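Long-range contacts in DHC, diheme cytochrome c (Rhodobacter sphaeroides, PDB 2FW5), which binds two covalently attached c-type hemes and probably carries electrons, with the sphaeroides heme protein SHP as an interaction partner: residues D17-T22 and G64-Y69; P37-T42 and T90-R95. All blocks are in the same frame, centred on the assembly; numbering follows the deposited sequence.

Interaction 1 (D17-T22 and G64-Y69); sequences DPLTRT and GQIESY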
ATOM      1  N   ASP A  17      13.036  -2.164   1.733  1.00 22.56           N
ATOM      2  CA  ASP A  17      13.845  -2.236   0.481  1.00 21.72           C
ATOM      3  C   ASP A  17      14.174  -0.800   0.027  1.00 21.42           C
ATOM      4  O   ASP A  17      13.253   0.020  -0.118  1.00 19.50           O
ATOM      5  CB  ASP A  17      13.085  -2.954  -0.624  1.00 21.89           C
ATOM      6  CG  ASP A  17      13.850  -2.938  -1.942  1.00 24.34           C
ATOM      7  OD1 ASP A  17      13.415  -2.239  -2.885  1.00 22.33           O
ATOM      8  OD2 ASP A  17      14.938  -3.547  -2.063  1.00 23.30           O
ATOM      9  N   PRO A  18      15.472  -0.462  -0.106  1.00 21.22           N
ATOM     10  CA  PRO A  18      15.874   0.932  -0.378  1.00 21.45           C
ATOM     11  C   PRO A  18      15.301   1.486  -1.679  1.00 20.22           C
ATOM     12  O   PRO A  18      14.866   2.604  -1.649  1.00 17.81           O
ATOM     13  CB  PRO A  18      17.431   0.899  -0.404  1.00 22.18           C
ATOM     14  CG  PRO A  18      17.838  -0.394   0.248  1.00 21.91           C
ATOM     15  CD  PRO A  18      16.636  -1.362   0.104  1.00 22.13           C
ATOM     16  N   LEU A  19      15.320   0.732  -2.771  1.00 18.72           N
ATOM     17  CA  LEU A  19      14.860   1.272  -4.036  1.00 20.45           C
ATOM     18  C   LEU A  19      13.351   1.516  -3.934  1.00 19.69           C
ATOM     19  O   LEU A  19      12.860   2.563  -4.361  1.00 20.68           O
ATOM     20  CB  LEU A  19      15.124   0.260  -5.166  1.00 19.96           C
ATOM     21  CG  LEU A  19      14.974   0.766  -6.613  1.00 25.94           C
ATOM     22  CD1 LEU A  19      15.876   1.998  -6.921  1.00 26.79           C
ATOM     23  CD2 LEU A  19      15.304  -0.407  -7.593  1.00 24.69           C
ATOM     24  N   THR A  20      12.607   0.551  -3.358  1.00 19.71           N
ATOM     25  CA  THR A  20      11.128   0.735  -3.180  1.00 19.14           C
ATOM     26  C   THR A  20      10.861   1.958  -2.291  1.00 19.95           C
ATOM     27  O   THR A  20      10.028   2.808  -2.631  1.00 20.46           O
ATOM     28  CB  THR A  20      10.498  -0.508  -2.517  1.00 17.93           C
ATOM     29  OG1 THR A  20      10.782  -1.658  -3.340  1.00 16.81           O
ATOM     30  CG2 THR A  20       8.973  -0.351  -2.490  1.00 19.22           C
ATOM     31  N   ARG A  21      11.660   2.103  -1.207  1.00 21.03           N
ATOM     32  CA  ARG A  21      11.545   3.246  -0.281  1.00 21.38           C
ATOM     33  C   ARG A  21      11.733   4.571  -0.994  1.00 22.27           C
ATOM     34  O   ARG A  21      10.957   5.510  -0.821  1.00 24.55           O
ATOM     35  CB  ARG A  21      12.508   3.087   0.885  1.00 22.56           C
ATOM     36  CG  ARG A  21      12.580   4.311   1.860  1.00 26.43           C
ATOM     37  CD  ARG A  21      11.298   4.501   2.643  1.00 32.02           C
ATOM     38  NE  ARG A  21      11.375   5.516   3.687  1.00 35.12           N
ATOM     39  CZ  ARG A  21      11.290   6.817   3.461  1.00 39.65           C
ATOM     40  NH1 ARG A  21      11.139   7.270   2.215  1.00 40.94           N
ATOM     41  NH2 ARG A  21      11.371   7.681   4.468  1.00 35.66           N
ATOM     42  N   THR A  22      12.740   4.647  -1.853  1.00 20.79           N
ATOM     43  CA  THR A  22      12.967   5.849  -2.649  1.00 20.48           C
ATOM     44  C   THR A  22      11.834   6.100  -3.668  1.00 20.39           C
ATOM     45  O   THR A  22      11.201   7.187  -3.708  1.00 20.50           O
ATOM     46  CB  THR A  22      14.305   5.656  -3.388  1.00 20.21           C
ATOM     47  OG1 THR A  22      15.378   5.854  -2.438  1.00 17.46           O
ATOM     48  CG2 THR A  22      14.518   6.696  -4.502  1.00 21.43           C
ATOM     49  N   GLY A  64      11.239  -3.829 -12.203  1.00 22.87           N
ATOM     50  CA  GLY A  64      11.318  -5.270 -11.945  1.00 22.11           C
ATOM     51  C   GLY A  64      11.720  -5.623 -10.509  1.00 22.67           C
ATOM     52  O   GLY A  64      11.176  -6.564  -9.897  1.00 21.53           O
ATOM     53  N   GLN A  65      12.721  -4.909  -9.988  1.00 21.87           N
ATOM     54  CA  GLN A  65      13.218  -5.190  -8.667  1.00 22.78           C
ATOM     55  C   GLN A  65      12.195  -4.839  -7.595  1.00 21.49           C
ATOM     56  O   GLN A  65      12.103  -5.507  -6.591  1.00 23.01           O
ATOM     57  CB  GLN A  65      14.483  -4.346  -8.445  1.00 23.67           C
ATOM     58  CG  GLN A  65      15.687  -4.815  -9.334  1.00 29.66           C
ATOM     59  CD  GLN A  65      16.901  -3.929  -9.107  1.00 38.42           C
ATOM     60  OE1 GLN A  65      17.537  -4.017  -8.054  1.00 40.94           O
ATOM     61  NE2 GLN A  65      17.208  -3.057 -10.073  1.00 42.60           N
ATOM     62  N   ILE A  66      11.522  -3.696  -7.764  1.00 20.89           N
ATOM     63  CA  ILE A  66      10.520  -3.245  -6.841  1.00 20.40           C
ATOM     64  C   ILE A  66       9.355  -4.255  -6.823  1.00 21.41           C
ATOM     65  O   ILE A  66       8.928  -4.726  -5.750  1.00 20.92           O
ATOM     66  CB  ILE A  66      10.074  -1.815  -7.149  1.00 20.55           C
ATOM     67  CG1 ILE A  66      11.181  -0.769  -6.773  1.00 19.26           C
ATOM     68  CG2 ILE A  66       8.793  -1.493  -6.352  1.00 19.93           C
ATOM     69  CD1 ILE A  66      10.817   0.679  -7.360  1.00 19.78           C
ATOM     70  N   GLU A  67       8.888  -4.624  -8.015  1.00 21.36           N
ATOM     71  CA  GLU A  67       7.871  -5.682  -8.122  1.00 21.00           C
ATOM     72  C   GLU A  67       8.278  -6.963  -7.369  1.00 19.94           C
ATOM     73  O   GLU A  67       7.480  -7.506  -6.591  1.00 20.19           O
ATOM     74  CB  GLU A  67       7.541  -5.957  -9.595  1.00 19.66           C
ATOM     75  CG  GLU A  67       6.381  -6.917  -9.776  1.00 24.93           C
ATOM     76  CD  GLU A  67       6.235  -7.446 -11.209  1.00 30.60           C
ATOM     77  OE1 GLU A  67       7.199  -7.486 -12.015  1.00 35.96           O
ATOM     78  OE2 GLU A  67       5.142  -7.893 -11.510  1.00 35.74           O
ATOM     79  N   SER A  68       9.508  -7.457  -7.575  1.00 20.90           N
ATOM     80  CA  SER A  68       9.984  -8.652  -6.815  1.00 21.24           C
ATOM     81  C   SER A  68       9.865  -8.518  -5.295  1.00 21.43           C
ATOM     82  O   SER A  68       9.453  -9.481  -4.576  1.00 20.22           O
ATOM     83  CB  SER A  68      11.423  -9.031  -7.210  1.00 21.77           C
ATOM     84  OG  SER A  68      11.363  -9.349  -8.584  1.00 27.33           O
ATOM     85  N   TYR A  69      10.263  -7.335  -4.795  1.00 20.15           N
ATOM     86  CA  TYR A  69      10.308  -7.136  -3.344  1.00 18.57           C
ATOM     87  C   TYR A  69       8.871  -7.126  -2.840  1.00 18.46           C
ATOM     88  O   TYR A  69       8.557  -7.776  -1.821  1.00 17.71           O
ATOM     89  CB  TYR A  69      11.010  -5.797  -2.981  1.00 18.32           C
ATOM     90  CG  TYR A  69      10.719  -5.393  -1.542  1.00 18.73           C
ATOM     91  CD1 TYR A  69      11.369  -6.016  -0.482  1.00 18.91           C
ATOM     92  CD2 TYR A  69       9.776  -4.425  -1.266  1.00 18.00           C
ATOM     93  CE1 TYR A  69      11.104  -5.667   0.862  1.00 17.64           C
ATOM     94  CE2 TYR A  69       9.485  -4.058   0.085  1.00 21.30           C
ATOM     95  CZ  TYR A  69      10.160  -4.666   1.114  1.00 19.00           C
ATOM     96  OH  TYR A  69       9.852  -4.294   2.400  1.00 21.25           O
TER
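Two helices cross steeply where Asp-17, the N-cap of helix 18-23, lies against Tyr-69 of helix 60-72. The axes of the segments 18-22 and 64-69 come within 9.3 Å and cross at -105°. Asp-17 CB stands over the centre of the Tyr-69 ring in a CH-pi contact, 3.4 Å from the centroid and 8° off the ring normal. The carboxylate of Asp-17 turns back to its own helix, with CG anti to the backbone N (chi1 175°). There OD1 accepts a bond of 2.7 Å from Thr-20 OG1 and one of 2.9 Å from Thr-20 N. The two donors reach OD1 from opposite faces of the carboxylate plane. Thr-20 OG1 also packs between the helices, 3.6 Å from Ile-66 CG1, and lies obliquely to the Tyr-69 ring. Farther along, Leu-19 CG meets Ile-66 CG1 at 4.1 Å, the two side chains crossing at about a right angle. Leu-19 CD2 touches Gln-65. The Tyr-69 hydroxyl accepts from Thr-16 N, just ahead of the Asp-17 cap. Ile-66 packs close to a heme c, and Thr-20 lies near Cys-24, which binds heme c #1 covalently. No hydrogen bond joins the two segments. The capping bonds stay within one segment, and the buried Asp-17 N has no partner. The join between the helices therefore rests on CH-pi and van der Waals contact.

Interaction 2 (P37-T42 and T90-R95); sequences PARSWT and TDTPLR. With HEC (heme c), chain C.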
ATOM      1  N   PRO A  37      -2.174  -8.194  -1.346  1.00 15.81           N
ATOM      2  CA  PRO A  37      -1.746  -9.510  -1.876  1.00 14.79           C
ATOM      3  C   PRO A  37      -0.821  -9.394  -3.103  1.00 16.75           C
ATOM      4  O   PRO A  37      -0.784  -8.312  -3.724  1.00 16.49           O
ATOM      5  CB  PRO A  37      -3.081 -10.212  -2.259  1.00 16.88           C
ATOM      6  CG  PRO A  37      -4.084  -9.070  -2.435  1.00 17.41           C
ATOM      7  CD  PRO A  37      -3.611  -7.919  -1.472  1.00 13.94           C
ATOM      8  N   ALA A  38      -0.050 -10.427  -3.408  1.00 15.16           N
ATOM      9  CA  ALA A  38       0.879 -10.329  -4.549  1.00 16.46           C
ATOM     10  C   ALA A  38       0.232  -9.888  -5.856  1.00 17.62           C
ATOM     11  O   ALA A  38       0.819  -9.073  -6.636  1.00 17.18           O
ATOM     12  CB  ALA A  38       1.573 -11.648  -4.771  1.00 14.36           C
ATOM     13  N   ARG A  39      -0.937 -10.446  -6.149  1.00 18.61           N
ATOM     14  CA  ARG A  39      -1.648 -10.030  -7.370  1.00 18.80           C
ATOM     15  C   ARG A  39      -1.918  -8.518  -7.480  1.00 19.06           C
ATOM     16  O   ARG A  39      -1.851  -7.959  -8.611  1.00 17.39           O
ATOM     17  CB  ARG A  39      -2.954 -10.833  -7.566  1.00 18.07           C
ATOM     18  CG  ARG A  39      -3.989 -10.678  -6.456  1.00 20.29           C
ATOM     19  CD  ARG A  39      -5.079 -11.807  -6.521  1.00 19.40           C
ATOM     20  NE  ARG A  39      -6.043 -11.688  -5.425  1.00 20.81           N
ATOM     21  CZ  ARG A  39      -5.927 -12.301  -4.228  1.00 22.14           C
ATOM     22  NH1 ARG A  39      -4.863 -13.051  -3.913  1.00 18.06           N
ATOM     23  NH2 ARG A  39      -6.927 -12.208  -3.349  1.00 19.24           N
ATOM     24  N   SER A  40      -2.271  -7.880  -6.351  1.00 17.39           N
ATOM     25  CA  SER A  40      -2.503  -6.419  -6.326  1.00 17.24           C
ATOM     26  C   SER A  40      -1.224  -5.612  -6.678  1.00 17.93           C
ATOM     27  O   SER A  40      -1.283  -4.696  -7.475  1.00 17.37           O
ATOM     28  CB  SER A  40      -3.008  -5.999  -4.955  1.00 17.52           C
ATOM     29  OG  SER A  40      -4.349  -6.462  -4.792  1.00 19.56           O
ATOM     30  N   TRP A  41      -0.082  -5.970  -6.065  1.00 18.24           N
ATOM     31  CA  TRP A  41       1.233  -5.392  -6.420  1.00 16.59           C
ATOM     32  C   TRP A  41       1.626  -5.602  -7.872  1.00 17.68           C
ATOM     33  O   TRP A  41       2.045  -4.684  -8.517  1.00 16.71           O
ATOM     34  CB  TRP A  41       2.338  -5.891  -5.506  1.00 16.39           C
ATOM     35  CG  TRP A  41       2.182  -5.508  -4.042  1.00 15.98           C
ATOM     36  CD1 TRP A  41       2.175  -6.349  -2.966  1.00 16.64           C
ATOM     37  CD2 TRP A  41       2.099  -4.183  -3.517  1.00 17.74           C
ATOM     38  NE1 TRP A  41       2.063  -5.633  -1.792  1.00 15.19           N
ATOM     39  CE2 TRP A  41       2.008  -4.303  -2.087  1.00 17.56           C
ATOM     40  CE3 TRP A  41       2.065  -2.878  -4.107  1.00 14.89           C
ATOM     41  CZ2 TRP A  41       1.905  -3.190  -1.235  1.00 18.20           C
ATOM     42  CZ3 TRP A  41       1.973  -1.779  -3.274  1.00 17.70           C
ATOM     43  CH2 TRP A  41       1.923  -1.940  -1.828  1.00 17.08           C
ATOM     44  N   THR A  42       1.460  -6.809  -8.401  1.00 18.81           N
ATOM     45  CA  THR A  42       1.664  -7.024  -9.833  1.00 19.19           C
ATOM     46  C   THR A  42       0.857  -6.113 -10.734  1.00 19.40           C
ATOM     47  O   THR A  42       1.409  -5.516 -11.724  1.00 19.14           O
ATOM     48  CB  THR A  42       1.388  -8.536 -10.130  1.00 19.40           C
ATOM     49  OG1 THR A  42       2.285  -9.271  -9.324  1.00 19.84           O
ATOM     50  CG2 THR A  42       1.823  -8.920 -11.577  1.00 18.65           C
ATOM     51  N   THR A  90     -10.857 -14.019  -5.755  1.00 22.81           N
ATOM     52  CA  THR A  90     -11.098 -13.224  -6.981  1.00 23.96           C
ATOM     53  C   THR A  90     -11.053 -11.718  -6.791  1.00 24.16           C
ATOM     54  O   THR A  90     -11.160 -11.018  -7.782  1.00 24.32           O
ATOM     55  CB  THR A  90     -12.425 -13.541  -7.672  1.00 24.28           C
ATOM     56  OG1 THR A  90     -13.460 -13.423  -6.687  1.00 25.99           O
ATOM     57  CG2 THR A  90     -12.490 -15.023  -8.178  1.00 24.70           C
ATOM     58  N   ASP A  91     -10.889 -11.201  -5.574  1.00 23.16           N
ATOM     59  CA  ASP A  91     -10.651  -9.741  -5.458  1.00 23.19           C
ATOM     60  C   ASP A  91      -9.170  -9.442  -5.737  1.00 22.03           C
ATOM     61  O   ASP A  91      -8.293 -10.086  -5.173  1.00 22.43           O
ATOM     62  CB  ASP A  91     -10.935  -9.214  -4.048  1.00 24.54           C
ATOM     63  CG  ASP A  91     -12.317  -9.554  -3.536  1.00 28.18           C
ATOM     64  OD1 ASP A  91     -13.272  -9.557  -4.359  1.00 29.53           O
ATOM     65  OD2 ASP A  91     -12.540  -9.814  -2.307  1.00 33.36           O
ATOM     66  N   THR A  92      -8.907  -8.421  -6.555  1.00 21.84           N
ATOM     67  CA  THR A  92      -7.565  -7.864  -6.731  1.00 21.36           C
ATOM     68  C   THR A  92      -7.682  -6.346  -6.410  1.00 21.64           C
ATOM     69  O   THR A  92      -7.801  -5.504  -7.320  1.00 20.25           O
ATOM     70  CB  THR A  92      -7.113  -8.173  -8.165  1.00 22.01           C
ATOM     71  OG1 THR A  92      -7.063  -9.586  -8.338  1.00 21.48           O
ATOM     72  CG2 THR A  92      -5.628  -7.703  -8.495  1.00 18.51           C
ATOM     73  N   PRO A  93      -7.726  -5.988  -5.115  1.00 21.96           N
ATOM     74  CA  PRO A  93      -7.907  -4.557  -4.777  1.00 22.28           C
ATOM     75  C   PRO A  93      -6.681  -3.722  -5.229  1.00 21.75           C
ATOM     76  O   PRO A  93      -5.568  -4.219  -5.088  1.00 22.44           O
ATOM     77  CB  PRO A  93      -8.032  -4.578  -3.255  1.00 21.60           C
ATOM     78  CG  PRO A  93      -7.253  -5.746  -2.808  1.00 21.24           C
ATOM     79  CD  PRO A  93      -7.639  -6.825  -3.895  1.00 22.68           C
ATOM     80  N   LEU A  94      -6.836  -2.481  -5.685  1.00 21.77           N
ATOM     81  CA  LEU A  94      -5.638  -1.724  -6.070  1.00 22.49           C
ATOM     82  C   LEU A  94      -5.291  -0.683  -4.995  1.00 22.24           C
ATOM     83  O   LEU A  94      -4.273   0.003  -5.084  1.00 21.10           O
ATOM     84  CB  LEU A  94      -5.812  -1.104  -7.464  1.00 23.86           C
ATOM     85  CG  LEU A  94      -5.992  -2.145  -8.617  1.00 27.97           C
ATOM     86  CD1 LEU A  94      -5.889  -1.458 -10.014  1.00 31.95           C
ATOM     87  CD2 LEU A  94      -4.927  -3.276  -8.509  1.00 26.97           C
ATOM     88  N   ARG A  95      -6.188  -0.544  -4.014  1.00 20.77           N
ATOM     89  CA  ARG A  95      -5.998   0.395  -2.919  1.00 20.74           C
ATOM     90  C   ARG A  95      -6.023  -0.382  -1.605  1.00 20.79           C
ATOM     91  O   ARG A  95      -6.972  -1.135  -1.327  1.00 19.63           O
ATOM     92  CB  ARG A  95      -7.143   1.427  -2.859  1.00 20.32           C
ATOM     93  CG  ARG A  95      -7.088   2.516  -3.978  1.00 19.46           C
ATOM     94  CD  ARG A  95      -8.151   3.624  -3.805  1.00 19.99           C
ATOM     95  NE  ARG A  95      -7.999   4.715  -4.769  1.00 23.53           N
ATOM     96  CZ  ARG A  95      -7.207   5.795  -4.579  1.00 23.24           C
ATOM     97  NH1 ARG A  95      -6.511   5.913  -3.474  1.00 22.09           N
ATOM     98  NH2 ARG A  95      -7.119   6.758  -5.490  1.00 21.99           N
TER
HETATM   99 FE   HEC C 805       1.332   5.596  -5.751  1.00 20.00          FE
HETATM  100  CHA HEC C 805      -1.855   5.771  -4.578  1.00 16.56           C
HETATM  101  CHB HEC C 805       1.586   2.319  -4.664  1.00 18.17           C
HETATM  102  CHC HEC C 805       4.666   5.542  -6.668  1.00 18.38           C
HETATM  103  CHD HEC C 805       1.081   8.854  -7.087  1.00 18.62           C
HETATM  104  NA  HEC C 805       0.035   4.247  -4.771  1.00 16.28           N
HETATM  105  C1A HEC C 805      -1.207   4.562  -4.370  1.00 16.06           C
HETATM  106  C2A HEC C 805      -1.761   3.368  -3.741  1.00 15.31           C
HETATM  107  C3A HEC C 805      -0.805   2.425  -3.754  1.00 17.10           C
HETATM  108  C4A HEC C 805       0.359   2.962  -4.424  1.00 19.80           C
HETATM  109  CMA HEC C 805      -0.891   0.991  -3.200  1.00 19.10           C
HETATM  110  CAA HEC C 805      -3.218   3.307  -3.157  1.00 14.99           C
HETATM  111  CBA HEC C 805      -3.114   4.041  -1.836  1.00 16.22           C
HETATM  112  CGA HEC C 805      -4.466   3.743  -1.099  1.00 19.11           C
HETATM  113  O1A HEC C 805      -4.680   2.624  -0.626  1.00 17.95           O
HETATM  114  O2A HEC C 805      -5.348   4.606  -0.998  1.00 18.99           O
HETATM  115  NB  HEC C 805       2.849   4.168  -5.658  1.00 18.98           N
HETATM  116  C1B HEC C 805       2.699   2.868  -5.238  1.00 19.29           C
HETATM  117  C2B HEC C 805       3.942   2.202  -5.499  1.00 19.01           C
HETATM  118  C3B HEC C 805       4.799   3.075  -6.047  1.00 18.52           C
HETATM  119  C4B HEC C 805       4.124   4.346  -6.157  1.00 20.72           C
HETATM  120  CMB HEC C 805       4.116   0.704  -5.190  1.00 15.04           C
HETATM  121  CAB HEC C 805       6.244   2.819  -6.566  1.00 19.50           C
HETATM  122  CBB HEC C 805       6.442   2.043  -7.698  1.00 16.24           C
HETATM  123  NC  HEC C 805       2.653   6.954  -6.723  1.00 18.68           N
HETATM  124  C1C HEC C 805       3.983   6.714  -6.930  1.00 21.17           C
HETATM  125  C2C HEC C 805       4.540   7.935  -7.535  1.00 21.06           C
HETATM  126  C3C HEC C 805       3.530   8.857  -7.662  1.00 20.25           C
HETATM  127  C4C HEC C 805       2.324   8.239  -7.142  1.00 19.70           C
HETATM  128  CMC HEC C 805       6.025   8.034  -7.896  1.00 19.41           C
HETATM  129  CAC HEC C 805       3.519  10.325  -8.220  1.00 23.46           C
HETATM  130  CBC HEC C 805       4.091  10.616  -9.434  1.00 26.08           C
HETATM  131  ND  HEC C 805      -0.149   7.089  -5.865  1.00 16.74           N
HETATM  132  C1D HEC C 805      -0.041   8.365  -6.451  1.00 16.48           C
HETATM  133  C2D HEC C 805      -1.305   9.067  -6.328  1.00 15.83           C
HETATM  134  C3D HEC C 805      -2.215   8.113  -5.544  1.00 16.29           C
HETATM  135  C4D HEC C 805      -1.421   6.909  -5.280  1.00 17.94           C
HETATM  136  CMD HEC C 805      -1.646  10.503  -6.852  1.00 15.25           C
HETATM  137  CAD HEC C 805      -3.668   8.431  -5.123  1.00 14.34           C
HETATM  138  CBD HEC C 805      -3.618   8.887  -3.649  1.00 18.66           C
HETATM  139  CGD HEC C 805      -5.039   9.259  -3.178  1.00 21.83           C
HETATM  140  O1D HEC C 805      -6.053   8.662  -3.649  1.00 17.20           O
HETATM  141  O2D HEC C 805      -5.152  10.159  -2.331  1.00 17.61           O
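Arg-39 grips the backbone carbonyl of Asp-91 side-on with two nitrogens. NE gives the shorter bond to Asp-91 O, 2.8 Å, and NH2 gives a second of 3.1 Å to the same oxygen. That oxygen lies near the guanidinium plane, 9° out of it as met by NE. Arg-39 CG sits between its backbone N and carbonyl carbon (chi1 61°), and the chain then runs extended to NE, which carries the head out to the loop. Pro-37 CB covers one face of the guanidinium, offset toward its rim. With an alanine in place of Arg-39, Asp-91 O would probably lose both of these donors, and Thr-92 OG1 the CD that lies against it. At the next residue, Ser-40 OG donates to Pro-93 O at 2.6 Å. The bond lies in the carbonyl plane, on a lone pair. Both polar bridges therefore run from side chains of helix 38-45 to main-chain oxygens of the loop between helices 60-72 and 100-106.

Helix and loop both line the pocket of heme c #1, to which Trp-41, Leu-94 and Arg-95 belong. Arg-95 NH1 bonds to both heme propionates, to HEC O1D at 2.8 Å and to HEC O2A at 3.0 Å, while NH2 adds a second bond to O1D. The cation probably offsets the propionate charge. From the helix, Trp-41 CZ3 approaches the heme methyl CMB at 3.8 Å, and its NE1 bonds to Ala-33 O. Two carbons of the loop make van der Waals contact with oxygens of Ser-40: Pro-93 CD lies 3.4 Å from Ser-40 OG, and Leu-94 CD2 lies 4.0 Å from Ser-40 O. Pro-93 CG meets Pro-37 CD in a looser, apolar contact. Leu-94 also rests on Ala-43 and Leu-44.

Interactions 1 and 2 have centres about 17 Å apart and are joined through helices 38-45 and 60-72, which follow each other in the chain. They touch directly where Glu-67 OE2 packs 3.5 Å from Thr-42 CG2. Their segments alternate along the sequence, so the connections cross. Both contacts border heme c #1. Interaction 1 packs helix 18-23, just ahead of the heme-binding Cys-24, on helix 60-72, and its Ile-66 side chain comes within about 4 Å of this heme, measured between nearest atoms. Interaction 2 meets the same heme through Trp-41 and through Arg-95 at the propionates. Ser-97, Ser-120 and Ser-122 also bond to it.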